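Local structure of designed Anbu Protein (Synthetic construct, 5LOY) at residues 12-17 against 123-128; 31-36 against 43-48; 81-86 against 112-117. The protein probably acts as an N-terminal nucleophile hydrolase of the proteasome family, being a designed ancestral beta subunit that forms a helical assembly. All coordinates share one frame; numbering follows the deposited sequence.

Contact 1: residues 12-17 against 123-128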
# COMPACT_ATOMS: atom_id res chain seq x y z
N LEU A 12 -16.46 18.50 0.23
CA LEU A 12 -16.16 17.07 0.40
C LEU A 12 -16.04 16.37 -0.96
O LEU A 12 -16.73 16.73 -1.92
CB LEU A 12 -17.28 16.37 1.16
CG LEU A 12 -17.66 16.85 2.55
CD1 LEU A 12 -19.06 16.38 2.93
CD2 LEU A 12 -16.65 16.36 3.58
N VAL A 13 -15.21 15.34 -1.00
CA VAL A 13 -15.08 14.49 -2.17
C VAL A 13 -15.16 13.01 -1.76
O VAL A 13 -14.49 12.59 -0.82
CB VAL A 13 -13.72 14.72 -2.84
CG1 VAL A 13 -13.54 13.77 -4.01
CG2 VAL A 13 -13.59 16.16 -3.29
N PHE A 14 -15.96 12.24 -2.46
CA PHE A 14 -16.12 10.81 -2.18
C PHE A 14 -15.89 10.01 -3.44
O PHE A 14 -16.39 10.37 -4.51
CB PHE A 14 -17.53 10.49 -1.71
CG PHE A 14 -17.96 11.26 -0.49
CD1 PHE A 14 -17.71 10.77 0.76
CD2 PHE A 14 -18.68 12.44 -0.61
CE1 PHE A 14 -18.13 11.46 1.88
CE2 PHE A 14 -19.11 13.13 0.50
CZ PHE A 14 -18.83 12.63 1.75
N ALA A 15 -15.20 8.87 -3.30
CA ALA A 15 -15.03 7.98 -4.44
C ALA A 15 -15.03 6.53 -4.00
O ALA A 15 -14.53 6.20 -2.93
CB ALA A 15 -13.73 8.30 -5.14
N SER A 16 -15.56 5.66 -4.84
CA SER A 16 -15.59 4.24 -4.53
C SER A 16 -15.58 3.41 -5.78
O SER A 16 -16.11 3.85 -6.79
CB SER A 16 -16.85 3.89 -3.72
OG SER A 16 -18.01 4.22 -4.46
N ASP A 17 -15.00 2.21 -5.72
CA ASP A 17 -15.01 1.28 -6.85
C ASP A 17 -16.20 0.33 -6.72
O ASP A 17 -17.08 0.56 -5.89
CB ASP A 17 -13.71 0.49 -6.89
CG ASP A 17 -13.73 -0.72 -5.96
OD1 ASP A 17 -14.25 -0.55 -4.83
OD2 ASP A 17 -13.27 -1.82 -6.37
N PRO A 123 -19.64 21.01 6.98
CA PRO A 123 -19.47 19.66 6.43
C PRO A 123 -18.61 18.81 7.34
O PRO A 123 -17.64 19.32 7.90
CB PRO A 123 -18.76 19.89 5.08
CG PRO A 123 -18.86 21.35 4.81
CD PRO A 123 -19.03 22.04 6.13
N ARG A 124 -18.95 17.52 7.48
CA ARG A 124 -18.26 16.61 8.39
C ARG A 124 -18.06 15.23 7.76
O ARG A 124 -18.78 14.85 6.82
CB ARG A 124 -19.04 16.49 9.70
CG ARG A 124 -19.16 17.80 10.47
CD ARG A 124 -20.14 17.71 11.63
NE ARG A 124 -19.53 17.07 12.80
CZ ARG A 124 -20.15 16.88 13.97
NH1 ARG A 124 -21.42 17.26 14.14
NH2 ARG A 124 -19.49 16.30 14.97
N LEU A 125 -17.09 14.49 8.27
CA LEU A 125 -16.68 13.23 7.70
C LEU A 125 -16.28 12.24 8.80
O LEU A 125 -15.47 12.58 9.68
CB LEU A 125 -15.48 13.46 6.79
CG LEU A 125 -14.95 12.22 6.07
CD1 LEU A 125 -16.01 11.72 5.09
CD2 LEU A 125 -13.65 12.52 5.33
N PHE A 126 -16.84 11.02 8.74
CA PHE A 126 -16.63 9.99 9.77
C PHE A 126 -16.19 8.65 9.20
O PHE A 126 -16.53 8.33 8.06
CB PHE A 126 -17.92 9.74 10.54
CG PHE A 126 -18.36 10.90 11.37
CD1 PHE A 126 -19.04 11.94 10.79
CD2 PHE A 126 -18.08 10.96 12.71
CE1 PHE A 126 -19.44 13.02 11.56
CE2 PHE A 126 -18.47 12.05 13.49
CZ PHE A 126 -19.14 13.08 12.90
N LEU A 127 -15.47 7.88 10.01
CA LEU A 127 -15.11 6.49 9.70
C LEU A 127 -15.76 5.60 10.73
O LEU A 127 -15.57 5.81 11.93
CB LEU A 127 -13.60 6.32 9.74
CG LEU A 127 -13.02 4.91 9.60
CD1 LEU A 127 -13.39 4.28 8.28
CD2 LEU A 127 -11.51 4.95 9.71
N ILE A 128 -16.54 4.62 10.29
CA ILE A 128 -17.17 3.68 11.21
C ILE A 128 -16.45 2.36 11.14
O ILE A 128 -16.34 1.74 10.07
CB ILE A 128 -18.67 3.47 10.93
CG1 ILE A 128 -19.45 4.75 11.16
CG2 ILE A 128 -19.25 2.45 11.86
CD1 ILE A 128 -19.50 5.65 9.96

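Contact 2: residues 31-36 against 43-48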
# COMPACT_ATOMS: atom_id res chain seq x y z
N ARG A 31 -22.41 -1.47 -6.62
CA ARG A 31 -22.18 -0.06 -6.25
C ARG A 31 -21.98 0.08 -4.72
O ARG A 31 -22.69 -0.55 -3.95
CB ARG A 31 -23.41 0.74 -6.71
CG ARG A 31 -23.30 2.25 -6.64
CD ARG A 31 -24.65 2.95 -6.90
NE ARG A 31 -24.47 4.15 -7.74
CZ ARG A 31 -24.61 4.18 -9.07
NH1 ARG A 31 -24.94 3.10 -9.76
NH2 ARG A 31 -24.42 5.32 -9.71
N LYS A 32 -21.03 0.91 -4.29
CA LYS A 32 -20.73 1.07 -2.87
C LYS A 32 -20.99 2.45 -2.30
O LYS A 32 -20.65 2.72 -1.15
CB LYS A 32 -19.27 0.70 -2.64
CG LYS A 32 -18.96 -0.74 -3.04
CD LYS A 32 -17.46 -0.97 -3.00
CE LYS A 32 -17.03 -2.24 -3.73
NZ LYS A 32 -17.59 -3.45 -3.08
N MET A 33 -21.61 3.32 -3.09
CA MET A 33 -21.93 4.69 -2.71
C MET A 33 -23.43 4.83 -2.64
O MET A 33 -24.14 4.44 -3.59
CB MET A 33 -21.36 5.67 -3.73
CG MET A 33 -21.63 7.14 -3.43
SD MET A 33 -20.91 8.30 -4.61
CE MET A 33 -19.17 8.10 -4.25
N HIS A 34 -23.92 5.36 -1.51
CA HIS A 34 -25.35 5.57 -1.26
C HIS A 34 -25.56 7.01 -0.77
O HIS A 34 -24.88 7.48 0.14
CB HIS A 34 -25.88 4.59 -0.21
CG HIS A 34 -25.54 3.16 -0.50
ND1 HIS A 34 -26.42 2.29 -1.10
CD2 HIS A 34 -24.39 2.46 -0.29
CE1 HIS A 34 -25.84 1.11 -1.23
NE2 HIS A 34 -24.61 1.19 -0.76
N VAL A 35 -26.53 7.69 -1.37
CA VAL A 35 -26.77 9.09 -1.13
C VAL A 35 -28.17 9.33 -0.56
O VAL A 35 -29.17 8.83 -1.07
CB VAL A 35 -26.59 9.88 -2.43
CG1 VAL A 35 -26.88 11.36 -2.20
CG2 VAL A 35 -25.19 9.69 -2.96
N PHE A 36 -28.22 10.09 0.53
CA PHE A 36 -29.47 10.51 1.15
C PHE A 36 -29.49 12.04 1.07
O PHE A 36 -28.65 12.70 1.65
CB PHE A 36 -29.53 9.98 2.58
CG PHE A 36 -29.28 8.51 2.67
CD1 PHE A 36 -27.99 8.02 2.69
CD2 PHE A 36 -30.34 7.60 2.67
CE1 PHE A 36 -27.76 6.65 2.73
CE2 PHE A 36 -30.12 6.22 2.71
CZ PHE A 36 -28.82 5.75 2.75
N VAL A 43 -27.34 16.83 2.71
CA VAL A 43 -26.80 15.79 1.87
C VAL A 43 -25.95 14.87 2.74
O VAL A 43 -25.04 15.33 3.42
CB VAL A 43 -25.89 16.35 0.77
CG1 VAL A 43 -25.30 15.23 -0.06
CG2 VAL A 43 -26.65 17.30 -0.11
N ILE A 44 -26.23 13.57 2.69
CA ILE A 44 -25.45 12.56 3.42
C ILE A 44 -25.01 11.45 2.49
O ILE A 44 -25.83 10.92 1.75
CB ILE A 44 -26.28 11.97 4.55
CG1 ILE A 44 -26.52 13.05 5.60
CG2 ILE A 44 -25.57 10.79 5.18
CD1 ILE A 44 -27.52 12.64 6.64
N VAL A 45 -23.73 11.10 2.52
CA VAL A 45 -23.18 10.09 1.63
C VAL A 45 -22.55 8.98 2.44
O VAL A 45 -21.77 9.26 3.35
CB VAL A 45 -22.08 10.66 0.74
CG1 VAL A 45 -21.59 9.59 -0.23
CG2 VAL A 45 -22.57 11.88 -0.01
N LEU A 46 -22.90 7.74 2.11
CA LEU A 46 -22.41 6.54 2.81
C LEU A 46 -21.65 5.61 1.85
O LEU A 46 -22.18 5.23 0.81
CB LEU A 46 -23.60 5.82 3.44
CG LEU A 46 -23.34 4.50 4.18
CD1 LEU A 46 -22.52 4.73 5.45
CD2 LEU A 46 -24.65 3.83 4.53
N LEU A 47 -20.41 5.28 2.19
CA LEU A 47 -19.61 4.34 1.41
C LEU A 47 -19.42 3.08 2.24
O LEU A 47 -19.15 3.17 3.45
CB LEU A 47 -18.25 4.93 1.05
CG LEU A 47 -18.20 6.35 0.49
CD1 LEU A 47 -16.76 6.80 0.27
CD2 LEU A 47 -18.99 6.49 -0.81
N THR A 48 -19.51 1.93 1.57
CA THR A 48 -19.43 0.63 2.21
C THR A 48 -18.20 -0.22 1.84
O THR A 48 -17.67 -0.14 0.74
CB THR A 48 -20.68 -0.20 1.87
OG1 THR A 48 -20.66 -0.55 0.48
CG2 THR A 48 -21.92 0.60 2.15

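Contact 3: residues 81-86 against 112-117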
# COMPACT_ATOMS: atom_id res chain seq x y z
N GLU A 81 -24.71 12.15 15.26
CA GLU A 81 -25.80 11.22 15.50
C GLU A 81 -26.04 10.28 14.31
O GLU A 81 -26.38 9.12 14.49
CB GLU A 81 -27.08 11.96 15.87
CG GLU A 81 -27.03 12.66 17.24
CD GLU A 81 -26.72 11.72 18.43
OE1 GLU A 81 -27.29 10.59 18.47
OE2 GLU A 81 -25.90 12.10 19.32
N ALA A 82 -25.86 10.77 13.09
CA ALA A 82 -25.97 9.92 11.91
C ALA A 82 -24.98 8.74 11.94
O ALA A 82 -25.35 7.59 11.70
CB ALA A 82 -25.74 10.74 10.65
N ALA A 83 -23.73 9.06 12.27
CA ALA A 83 -22.67 8.06 12.37
C ALA A 83 -23.00 7.04 13.45
O ALA A 83 -22.78 5.86 13.27
CB ALA A 83 -21.33 8.73 12.68
N ARG A 84 -23.52 7.52 14.56
CA ARG A 84 -23.97 6.65 15.61
C ARG A 84 -25.08 5.69 15.14
O ARG A 84 -25.13 4.54 15.57
CB ARG A 84 -24.46 7.49 16.78
CG ARG A 84 -24.51 6.74 18.08
CD ARG A 84 -24.36 7.70 19.24
NE ARG A 84 -25.09 7.23 20.41
CZ ARG A 84 -25.59 8.03 21.36
NH1 ARG A 84 -25.44 9.36 21.26
NH2 ARG A 84 -26.25 7.51 22.40
N LEU A 85 -25.97 6.15 14.27
CA LEU A 85 -26.98 5.26 13.70
C LEU A 85 -26.36 4.16 12.85
O LEU A 85 -26.82 3.02 12.89
CB LEU A 85 -27.99 6.02 12.85
CG LEU A 85 -28.98 6.93 13.59
CD1 LEU A 85 -29.77 7.74 12.58
CD2 LEU A 85 -29.89 6.13 14.50
N VAL A 86 -25.35 4.49 12.06
CA VAL A 86 -24.74 3.50 11.20
C VAL A 86 -24.07 2.45 12.05
O VAL A 86 -24.22 1.24 11.82
CB VAL A 86 -23.71 4.13 10.25
CG1 VAL A 86 -22.95 3.05 9.48
CG2 VAL A 86 -24.41 5.07 9.26
N PHE A 112 -17.48 1.39 7.14
CA PHE A 112 -18.14 2.45 6.40
C PHE A 112 -17.44 3.80 6.52
O PHE A 112 -16.74 4.07 7.51
CB PHE A 112 -19.57 2.62 6.89
CG PHE A 112 -20.39 1.36 6.85
CD1 PHE A 112 -20.35 0.46 7.90
CD2 PHE A 112 -21.20 1.07 5.77
CE1 PHE A 112 -21.08 -0.70 7.86
CE2 PHE A 112 -21.94 -0.07 5.73
CZ PHE A 112 -21.89 -0.96 6.78
N ILE A 113 -17.70 4.66 5.55
CA ILE A 113 -17.36 6.06 5.63
C ILE A 113 -18.63 6.86 5.44
O ILE A 113 -19.43 6.56 4.54
CB ILE A 113 -16.38 6.46 4.53
CG1 ILE A 113 -15.00 5.93 4.88
CG2 ILE A 113 -16.32 7.98 4.36
CD1 ILE A 113 -14.00 6.01 3.73
N LEU A 114 -18.84 7.85 6.29
CA LEU A 114 -20.08 8.60 6.30
C LEU A 114 -19.73 10.04 6.34
O LEU A 114 -18.99 10.48 7.22
CB LEU A 114 -20.92 8.26 7.54
CG LEU A 114 -22.22 9.07 7.64
CD1 LEU A 114 -23.25 8.51 6.69
CD2 LEU A 114 -22.78 9.05 9.04
N GLY A 115 -20.27 10.82 5.42
CA GLY A 115 -20.06 12.27 5.45
C GLY A 115 -21.14 13.07 4.80
O GLY A 115 -22.03 12.52 4.16
N GLY A 116 -21.09 14.37 4.97
CA GLY A 116 -22.10 15.25 4.39
C GLY A 116 -22.23 16.55 5.15
O GLY A 116 -21.34 16.93 5.90
N GLN A 117 -23.37 17.23 4.95
CA GLN A 117 -23.63 18.48 5.61
C GLN A 117 -25.12 18.61 5.92
O GLN A 117 -25.96 18.29 5.09
CB GLN A 117 -23.16 19.66 4.77
CG GLN A 117 -23.43 21.00 5.43
CD GLN A 117 -22.72 22.16 4.76
OE1 GLN A 117 -22.45 22.15 3.56
NE2 GLN A 117 -22.43 23.17 5.54

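Contact 1: residues 12-17 against 123-128
Leu12 makes the largest single contribution to this contact, crossing Pro123 obliquely: its CG and CD1 each lie 4.1 Å from Pro123 CB. Both methyls, CD1 and CD2, stand 4.2 Å from Arg124 O. With CG anti to the carbonyl carbon (chi1 -58°), the branch is directed at 123-128. An alanine in place of Leu12 would remove CG and both methyls, and would probably leave Pro123 and the Arg124 carbonyl less well packed. Two residues along each segment, Phe14 and Leu125 meet tip to tip, Phe14 CE1 lying 3.9 Å from Leu125 CD1. Leu125 gets there with CG anti to its backbone N (chi1 -178°), reaching across toward the ring.

No hydrogen bond joins the segments, because they belong to the two facing sheets of the beta sandwich at the heart of the proteasome-type alpha-beta-beta-alpha fold. Strand segments 12-16 and 124-128 approach to 9.2 Å between axes and run 37° from parallel, so their side chains, not their backbones, fill the interface. Leu125 is also packed against Ile113 of the adjacent strand. On the far side of the sheet that holds 12-17, Val13 rests on helix 166-183, while Phe126 turns to helix 79-94. Arg124 directs its side chain away from 12-17, pairing its guanidinium with Glu136 and Glu121; Pro123 O accepts a hydrogen bond from Arg7.

Contact 2: residues 31-36 against 43-48
Residues 33-36 and 43-48 belong to the two arms of a beta hairpin, strands 33-38 and 42-50, held by five backbone hydrogen bonds. Phe36 and Ile44 are a hydrogen-bonded pair with both bonds 2.8 Å long, Phe36 N to Ile44 O almost straight at 178°. His34 and Leu46 repeat the pattern, with His34 N to Leu46 O at 2.9 Å. A last bond, Thr48 N to Lys32 O at 3.1 Å, lies just before the first arm, where Lys32 O also takes a CA-H...O contact from Leu47.

Between these pairs, Met33 faces Leu47 and Val35 faces Val45 as non-hydrogen-bonded pairs, their side chains on the face turned to the other sheet of the sandwich. Met33 lies alongside Leu47, pointing the same way. Leu47 CD2 is 3.8 Å from Met33 CG, and the thioether bends at its last torsion (chi3 -70°) to bring CE equally near that methyl. Strand 11-21 packs on this face through Phe14 and Ser16.

The opposite face bears His34, Phe36, Ile44 and Leu46. The imidazole has Leu46 O at its edge, in plane, 3.7 Å from His34 CD2, and the His34 side chain crosses that of Thr48 at about a right angle, CD2 meeting Thr48 CG2 at 3.9 Å. The Phe36 ring has Ile44 O and Leu46 CB at its edge.

Lys32 lays its CB 3.6 Å from Thr48 OG1, but the chain leads away and bends at chi4. Its NZ is hydrogen-bonded to Thr20 OG1 and, weakly, to Thr1 OG1 while the chain touches Asp17, consistent with the threonine-aspartate-lysine site of proteasome beta subunits.

Contact 3: residues 81-86 against 112-117
Over one face of the Phe112 ring sits a single methyl, Val86 CG1, 3.9 Å above the plane and shifted toward the rim beside Phe112 CG and CD1. Val86 places it there with CG1 anti to the backbone N (chi1 173°), and the two side chains cross obliquely. Phe112 itself has CG anti to the carbonyl carbon, which turns its ring to the helix; Leu90, Leu46 and Thr48 also touch it.

The second half of the contact is a methyl on a backbone. Leu114 CD2 presses into the turn at Ala82 and Ala83, 3.4 Å from Ala83 N, with Ala82 CB at 3.8 Å and Ala83 CB at 3.9 Å around it. The short alanine side chains probably allow so close an approach to the main chain. Val86 CG2 adds a looser touch to the same methyl.

This is a helix laid on the outer face of a sheet: helix 79-94 covers strand 110-118 in the alpha-beta-beta-alpha sandwich of the proteasome family. The helix segment runs at 154° to the strand, nearly antiparallel, with the axes 9.0 Å apart. Ile113 points the other way, into the packed core between the sheets, where it meets Leu127. On the side of the helix turned from the strand, Glu81 OE2 and Arg84 NH1 form a salt bridge of 3.4 Å. Strand 112-117 is pinned on both flanks by backbone bonds to 42-50 and 124-128, which fix where Phe112 and Leu114 emerge.

From the N terminus, segment 12-17 comes first, in the sheet that includes strand 2-8. The chain then crosses to the second sheet, where contact 2 closes a tight hairpin with six residues between its segments. Contact 3 follows in series, closing a longer loop from helix 79-94 back to strand 110-118, with residues 97-106 not modelled. Strand 124-128 then returns to 12-17, so contact 1 encloses both others; none cross. Backbone bonds from Val45 and Leu47 to strand 110-118, and from Phe126 and Ile128 to its other side, join strands 42-50, 110-118 and 124-128, one from each contact, in a single sheet. Phe14 links contacts 1 and 2 by touching Met33 and Val45.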